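PDB 6OFT: probable zinc protease PqqL from Escherichia coli, which probably acts as a zinc-dependent M16-family endopeptidase of the periplasm, the present chain being the first half of the protein. Local coordinates for residues Ala214-Lys217 with Asp218-Lys222; Gly12-Asp15 with Asn16-Tyr20. One frame throughout, in Å; residues are numbered along the deposited sequence.

Interaction 2 comes first along the chain, at the hairpin joining strands 10-13 and 19-24; interaction 1 follows some two hundred residues later, in the C-terminal part of helix 209-220. Their centres lie about 10 Å apart. The hairpin forms one edge of the six-stranded mixed sheet, strand 10-13 being outermost within the chain, and the helix packs against this sheet. Leu14 and Leu18 of the hairpin reach Leu220, while Asn16 ND2 probably donates to Leu220 O, 2.8 Å away. The two local motifs thus meet through an apolar patch and a polar bond, tying the start of the chain to a helix, away from the predicted zinc site.

Interaction 1: residues Ala214-Lys217 with Asp218-Lys222; sequences ALIK and DNLSK
With chi1 at 67°, the hydroxyl of Ser221 sits between its own backbone N and carbonyl carbon and is turned back onto the carbonyl of Lys217; in Asn219, chi1 of -66° folds the amide back onto the carbonyl of Leu215. Both are side-chain to backbone bonds spanning four residues near the C-terminal end of helix 209-220, which packs on the sheet of this M16 domain. The main-chain bonds to the same two carbonyls, from Asn219 N and Ser221 N, are weak here, and the side chains add the shorter ones. Leu215 O receives Asn219 ND2 at 2.8 Å, in the carbonyl plane and on a lone pair, whereas the backbone N of Asn219 reaches it only weakly, at 3.3 Å. Asparagine suits the place since its amide offers a donor and an acceptor at once: OD1 accepts from Gln111 of helix 107-122, so partners at both ends fix the rotation of the group. The main-chain bond Leu220 N to Ile216 O keeps a normal length, 2.8 Å.

Ile216 and Leu220, one helical turn apart, are the buried members, with Ile216 CG2 and Leu220 CD1 4.3 Å apart. Branched aliphatic chains fit here: Ile216 rests on Phe201 and Val203 of the sheet, and Leu220 also meets Met114. On the exposed side Lys217 runs out with an extended chain bent only at its end, its NZ 5.7 Å from Asp218 OD2, too far for contact. Ser221, small enough to fold against the backbone, gives Lys217 O two donors, a weak one from its N and its OG at 2.7 Å.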
ATOM      1  N   ALA A 214     -19.840  20.775  10.019  1.00 24.66           N
ATOM      2  CA  ALA A 214     -19.623  22.135  10.489  1.00 24.93           C
ATOM      3  C   ALA A 214     -18.138  22.386  10.751  1.00 29.04           C
ATOM      4  O   ALA A 214     -17.663  23.453  10.395  1.00 26.65           O
ATOM      5  CB  ALA A 214     -20.443  22.409  11.743  1.00 26.21           C
ATOM      6  N   LEU A 215     -17.398  21.400  11.341  1.00 28.11           N
ATOM      7  CA  LEU A 215     -15.949  21.521  11.615  1.00 28.66           C
ATOM      8  C   LEU A 215     -15.207  21.853  10.335  1.00 31.17           C
ATOM      9  O   LEU A 215     -14.409  22.778  10.316  1.00 31.15           O
ATOM     10  CB  LEU A 215     -15.363  20.205  12.176  1.00 29.05           C
ATOM     11  CG  LEU A 215     -15.247  20.007  13.695  1.00 34.95           C
ATOM     12  CD1 LEU A 215     -14.552  18.690  13.995  1.00 35.09           C
ATOM     13  CD2 LEU A 215     -14.476  21.145  14.376  1.00 36.78           C
ATOM     14  N   ILE A 216     -15.506  21.108   9.254  1.00 26.55           N
ATOM     15  CA  ILE A 216     -14.897  21.260   7.932  1.00 25.29           C
ATOM     16  C   ILE A 216     -15.260  22.593   7.293  1.00 29.87           C
ATOM     17  O   ILE A 216     -14.359  23.340   6.902  1.00 28.82           O
ATOM     18  CB  ILE A 216     -15.225  20.038   7.025  1.00 27.10           C
ATOM     19  CG1 ILE A 216     -14.601  18.749   7.596  1.00 25.95           C
ATOM     20  CG2 ILE A 216     -14.819  20.277   5.555  1.00 27.53           C
ATOM     21  CD1 ILE A 216     -15.211  17.450   7.069  1.00 25.61           C
ATOM     22  N   LYS A 217     -16.567  22.891   7.171  1.00 27.72           N
ATOM     23  CA  LYS A 217     -17.018  24.136   6.545  1.00 27.51           C
ATOM     24  C   LYS A 217     -16.556  25.389   7.305  1.00 30.69           C
ATOM     25  O   LYS A 217     -16.087  26.334   6.674  1.00 30.61           O
ATOM     26  CB  LYS A 217     -18.537  24.136   6.305  1.00 30.02           C
ATOM     27  CG  LYS A 217     -18.990  25.230   5.338  1.00 35.59           C
ATOM     28  CD  LYS A 217     -20.472  25.157   4.983  1.00 37.90           C
ATOM     29  CE  LYS A 217     -20.917  26.383   4.220  1.00 37.77           C
ATOM     30  NZ  LYS A 217     -20.998  27.586   5.101  1.00 39.53           N
ATOM     31  N   ASP A 218     -16.655  25.391   8.644  1.00 26.20           N
ATOM     32  CA  ASP A 218     -16.241  26.549   9.448  1.00 25.67           C
ATOM     33  C   ASP A 218     -14.758  26.858   9.357  1.00 31.18           C
ATOM     34  O   ASP A 218     -14.369  28.008   9.564  1.00 32.65           O
ATOM     35  CB  ASP A 218     -16.599  26.356  10.928  1.00 26.49           C
ATOM     36  CG  ASP A 218     -18.078  26.405  11.264  1.00 35.10           C
ATOM     37  OD1 ASP A 218     -18.426  26.149  12.438  1.00 37.35           O
ATOM     38  OD2 ASP A 218     -18.891  26.684  10.351  1.00 36.59           O
ATOM     39  N   ASN A 219     -13.925  25.845   9.064  1.00 26.44           N
ATOM     40  CA  ASN A 219     -12.484  26.035   9.082  1.00 26.15           C
ATOM     41  C   ASN A 219     -11.762  25.912   7.751  1.00 30.04           C
ATOM     42  O   ASN A 219     -10.616  26.344   7.665  1.00 30.68           O
ATOM     43  CB  ASN A 219     -11.877  25.064  10.091  1.00 25.07           C
ATOM     44  CG  ASN A 219     -12.311  25.379  11.495  1.00 40.33           C
ATOM     45  OD1 ASN A 219     -11.901  26.379  12.076  1.00 40.88           O
ATOM     46  ND2 ASN A 219     -13.159  24.549  12.068  1.00 29.01           N
ATOM     47  N   LEU A 220     -12.391  25.337   6.723  1.00 25.46           N
ATOM     48  CA  LEU A 220     -11.670  25.113   5.463  1.00 24.68           C
ATOM     49  C   LEU A 220     -12.309  25.743   4.241  1.00 27.28           C
ATOM     50  O   LEU A 220     -11.704  25.706   3.168  1.00 26.31           O
ATOM     51  CB  LEU A 220     -11.442  23.588   5.231  1.00 23.96           C
ATOM     52  CG  LEU A 220     -10.618  22.844   6.311  1.00 27.62           C
ATOM     53  CD1 LEU A 220     -10.708  21.335   6.142  1.00 26.63           C
ATOM     54  CD2 LEU A 220      -9.153  23.300   6.324  1.00 30.45           C
ATOM     55  N   SER A 221     -13.509  26.312   4.379  1.00 25.56           N
ATOM     56  CA  SER A 221     -14.186  26.921   3.233  1.00 27.35           C
ATOM     57  C   SER A 221     -13.614  28.302   2.853  1.00 32.15           C
ATOM     58  O   SER A 221     -13.765  28.720   1.696  1.00 31.89           O
ATOM     59  CB  SER A 221     -15.703  26.965   3.434  1.00 32.66           C
ATOM     60  OG  SER A 221     -16.081  27.834   4.487  1.00 41.39           O
ATOM     61  N   LYS A 222     -12.911  28.972   3.788  1.00 29.62           N
ATOM     62  CA  LYS A 222     -12.307  30.284   3.512  1.00 31.03           C
ATOM     63  C   LYS A 222     -10.965  30.204   2.751  1.00 35.05           C
ATOM     64  O   LYS A 222     -10.429  31.253   2.372  1.00 35.75           O
ATOM     65  CB  LYS A 222     -12.186  31.140   4.781  1.00 34.28           C
ATOM     66  CG  LYS A 222     -13.540  31.709   5.239  1.00 49.07           C
ATOM     67  CD  LYS A 222     -13.424  33.046   5.998  1.00 57.96           C
ATOM     68  CE  LYS A 222     -13.177  32.913   7.487  1.00 66.16           C
ATOM     69  NZ  LYS A 222     -14.358  32.368   8.213  1.00 77.66           N
TER

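Interaction 2: residues Gly12-Asp15 with Asn16-Tyr20; sequences GQLD and NGLRY
Leu18 O takes one hydrogen bond, from Leu14 N across the hairpin at 2.8 Å, nearly straight (N-H...O 166°), with Gln13 CA in a CA-H...O contact beside it. The side chain of Gln13, extended beyond CG, reaches across to the other arm, toward the turn, and its NE2 donates to Gly17 O, also at 2.8 Å, coming from above the carbonyl plane and not on a lone pair; the length of glutamine allows this span. Gly17 N returns to Leu14 O, closing a type I turn from Leu14 to Gly17. Followed by a G1 beta bulge at Gly17 and Leu18, this is the classic tight connection of a 3:5 beta hairpin. At phi 99° Gly17 adopts a left-handed conformation natural to glycine. Asn16 adds an Asx turn: its OD1 accepts from Leu18 N at 3.1 Å, while its ND2 is used by carbonyls beyond the hairpin, those of Leu220, at the end of helix 209-220, and Leu223.

Beyond the turn, Gly12 and Tyr20 form a hydrogen-bonded antiparallel pair. A chi1 of 50° sets CG of Tyr20 between its backbone N and carbonyl carbon, folding the ring over Gly12, whose CA lies 4.0 Å from the ring centroid in a CH-pi contact over the face; glycine, lacking a side chain, lets the ring settle there. In the ring plane, a water bridges the Tyr20 hydroxyl and Gln13 O. Leu14 lies side by side with Leu18, CD1 to CD2 3.8 Å, and crosses Tyr20 at about a right angle, its CD2 3.8 Å from CE2; this leucine also packs against Ile216 of helix 209-220.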
ATOM      1  N   GLY A  12     -18.343  14.822  -0.309  1.00 24.28           N
ATOM      2  CA  GLY A  12     -18.715  16.078  -0.936  1.00 24.99           C
ATOM      3  C   GLY A  12     -17.539  16.990  -1.139  1.00 27.27           C
ATOM      4  O   GLY A  12     -16.401  16.631  -0.836  1.00 26.20           O
ATOM      5  N   GLN A  13     -17.825  18.178  -1.632  1.00 24.67           N
ATOM      6  CA  GLN A  13     -16.816  19.177  -1.932  1.00 25.09           C
ATOM      7  C   GLN A  13     -17.275  20.543  -1.446  1.00 29.82           C
ATOM      8  O   GLN A  13     -18.461  20.876  -1.546  1.00 29.79           O
ATOM      9  CB  GLN A  13     -16.613  19.221  -3.454  1.00 26.99           C
ATOM     10  CG  GLN A  13     -15.181  19.459  -3.892  1.00 45.89           C
ATOM     11  CD  GLN A  13     -15.023  19.468  -5.399  1.00 61.83           C
ATOM     12  OE1 GLN A  13     -16.000  19.555  -6.153  1.00 49.72           O
ATOM     13  NE2 GLN A  13     -13.777  19.388  -5.875  1.00 55.26           N
ATOM     14  N   LEU A  14     -16.335  21.342  -0.931  1.00 25.53           N
ATOM     15  CA  LEU A  14     -16.604  22.727  -0.538  1.00 24.68           C
ATOM     16  C   LEU A  14     -16.539  23.549  -1.838  1.00 29.92           C
ATOM     17  O   LEU A  14     -15.968  23.054  -2.816  1.00 28.49           O
ATOM     18  CB  LEU A  14     -15.549  23.201   0.491  1.00 24.04           C
ATOM     19  CG  LEU A  14     -15.555  22.500   1.880  1.00 26.81           C
ATOM     20  CD1 LEU A  14     -14.453  23.027   2.760  1.00 25.00           C
ATOM     21  CD2 LEU A  14     -16.891  22.661   2.598  1.00 30.01           C
ATOM     22  N   ASP A  15     -17.107  24.791  -1.877  1.00 28.46           N
ATOM     23  CA  ASP A  15     -17.067  25.613  -3.107  1.00 29.28           C
ATOM     24  C   ASP A  15     -15.648  25.918  -3.604  1.00 32.32           C
ATOM     25  O   ASP A  15     -15.448  26.120  -4.803  1.00 31.24           O
ATOM     26  CB  ASP A  15     -17.875  26.914  -2.973  1.00 32.05           C
ATOM     27  CG  ASP A  15     -19.367  26.736  -2.852  1.00 45.10           C
ATOM     28  OD1 ASP A  15     -19.871  25.654  -3.228  1.00 46.10           O
ATOM     29  OD2 ASP A  15     -20.039  27.682  -2.375  1.00 52.23           O
ATOM     30  N   ASN A  16     -14.663  25.921  -2.693  1.00 29.26           N
ATOM     31  CA  ASN A  16     -13.262  26.142  -3.066  1.00 28.81           C
ATOM     32  C   ASN A  16     -12.606  24.896  -3.719  1.00 31.60           C
ATOM     33  O   ASN A  16     -11.458  24.969  -4.137  1.00 32.45           O
ATOM     34  CB  ASN A  16     -12.446  26.674  -1.874  1.00 25.81           C
ATOM     35  CG  ASN A  16     -12.310  25.725  -0.713  1.00 35.62           C
ATOM     36  OD1 ASN A  16     -12.561  24.525  -0.814  1.00 28.63           O
ATOM     37  ND2 ASN A  16     -11.881  26.245   0.417  1.00 24.76           N
ATOM     38  N   GLY A  17     -13.329  23.777  -3.794  1.00 27.06           N
ATOM     39  CA  GLY A  17     -12.834  22.555  -4.421  1.00 25.80           C
ATOM     40  C   GLY A  17     -12.292  21.482  -3.500  1.00 27.34           C
ATOM     41  O   GLY A  17     -11.963  20.389  -3.977  1.00 26.14           O
ATOM     42  N   LEU A  18     -12.161  21.784  -2.186  1.00 22.58           N
ATOM     43  CA  LEU A  18     -11.665  20.822  -1.205  1.00 21.88           C
ATOM     44  C   LEU A  18     -12.700  19.707  -1.034  1.00 26.45           C
ATOM     45  O   LEU A  18     -13.875  20.000  -0.839  1.00 26.04           O
ATOM     46  CB  LEU A  18     -11.355  21.503   0.152  1.00 21.94           C
ATOM     47  CG  LEU A  18     -10.766  20.578   1.243  1.00 26.17           C
ATOM     48  CD1 LEU A  18      -9.495  21.154   1.834  1.00 24.88           C
ATOM     49  CD2 LEU A  18     -11.795  20.292   2.343  1.00 28.57           C
ATOM     50  N   ARG A  19     -12.260  18.442  -1.094  1.00 22.51           N
ATOM     51  CA  ARG A  19     -13.154  17.303  -0.928  1.00 21.87           C
ATOM     52  C   ARG A  19     -13.129  16.860   0.520  1.00 24.17           C
ATOM     53  O   ARG A  19     -12.150  17.100   1.219  1.00 22.30           O
ATOM     54  CB  ARG A  19     -12.735  16.136  -1.840  1.00 21.21           C
ATOM     55  CG  ARG A  19     -13.088  16.296  -3.332  1.00 24.85           C
ATOM     56  CD  ARG A  19     -12.343  15.252  -4.167  1.00 33.45           C
ATOM     57  NE  ARG A  19     -10.980  15.693  -4.480  1.00 35.90           N
ATOM     58  CZ  ARG A  19     -10.036  14.959  -5.067  1.00 47.04           C
ATOM     59  NH1 ARG A  19     -10.276  13.692  -5.392  1.00 31.16           N
ATOM     60  NH2 ARG A  19      -8.841  15.481  -5.319  1.00 31.51           N
ATOM     61  N   TYR A  20     -14.205  16.224   0.984  1.00 21.73           N
ATOM     62  CA  TYR A  20     -14.246  15.696   2.351  1.00 20.61           C
ATOM     63  C   TYR A  20     -14.919  14.349   2.373  1.00 24.64           C
ATOM     64  O   TYR A  20     -15.730  14.042   1.495  1.00 24.48           O
ATOM     65  CB  TYR A  20     -14.896  16.671   3.348  1.00 21.78           C
ATOM     66  CG  TYR A  20     -16.239  17.219   2.904  1.00 23.39           C
ATOM     67  CD1 TYR A  20     -17.417  16.516   3.143  1.00 24.73           C
ATOM     68  CD2 TYR A  20     -16.335  18.457   2.280  1.00 24.43           C
ATOM     69  CE1 TYR A  20     -18.651  17.001   2.706  1.00 24.62           C
ATOM     70  CE2 TYR A  20     -17.565  18.965   1.870  1.00 25.91           C
ATOM     71  CZ  TYR A  20     -18.722  18.237   2.089  1.00 27.41           C
ATOM     72  OH  TYR A  20     -19.932  18.756   1.699  1.00 23.78           O
TER
HETATM   73  O   HOH W   1     -19.879  21.285   0.701  1.00 28.06           O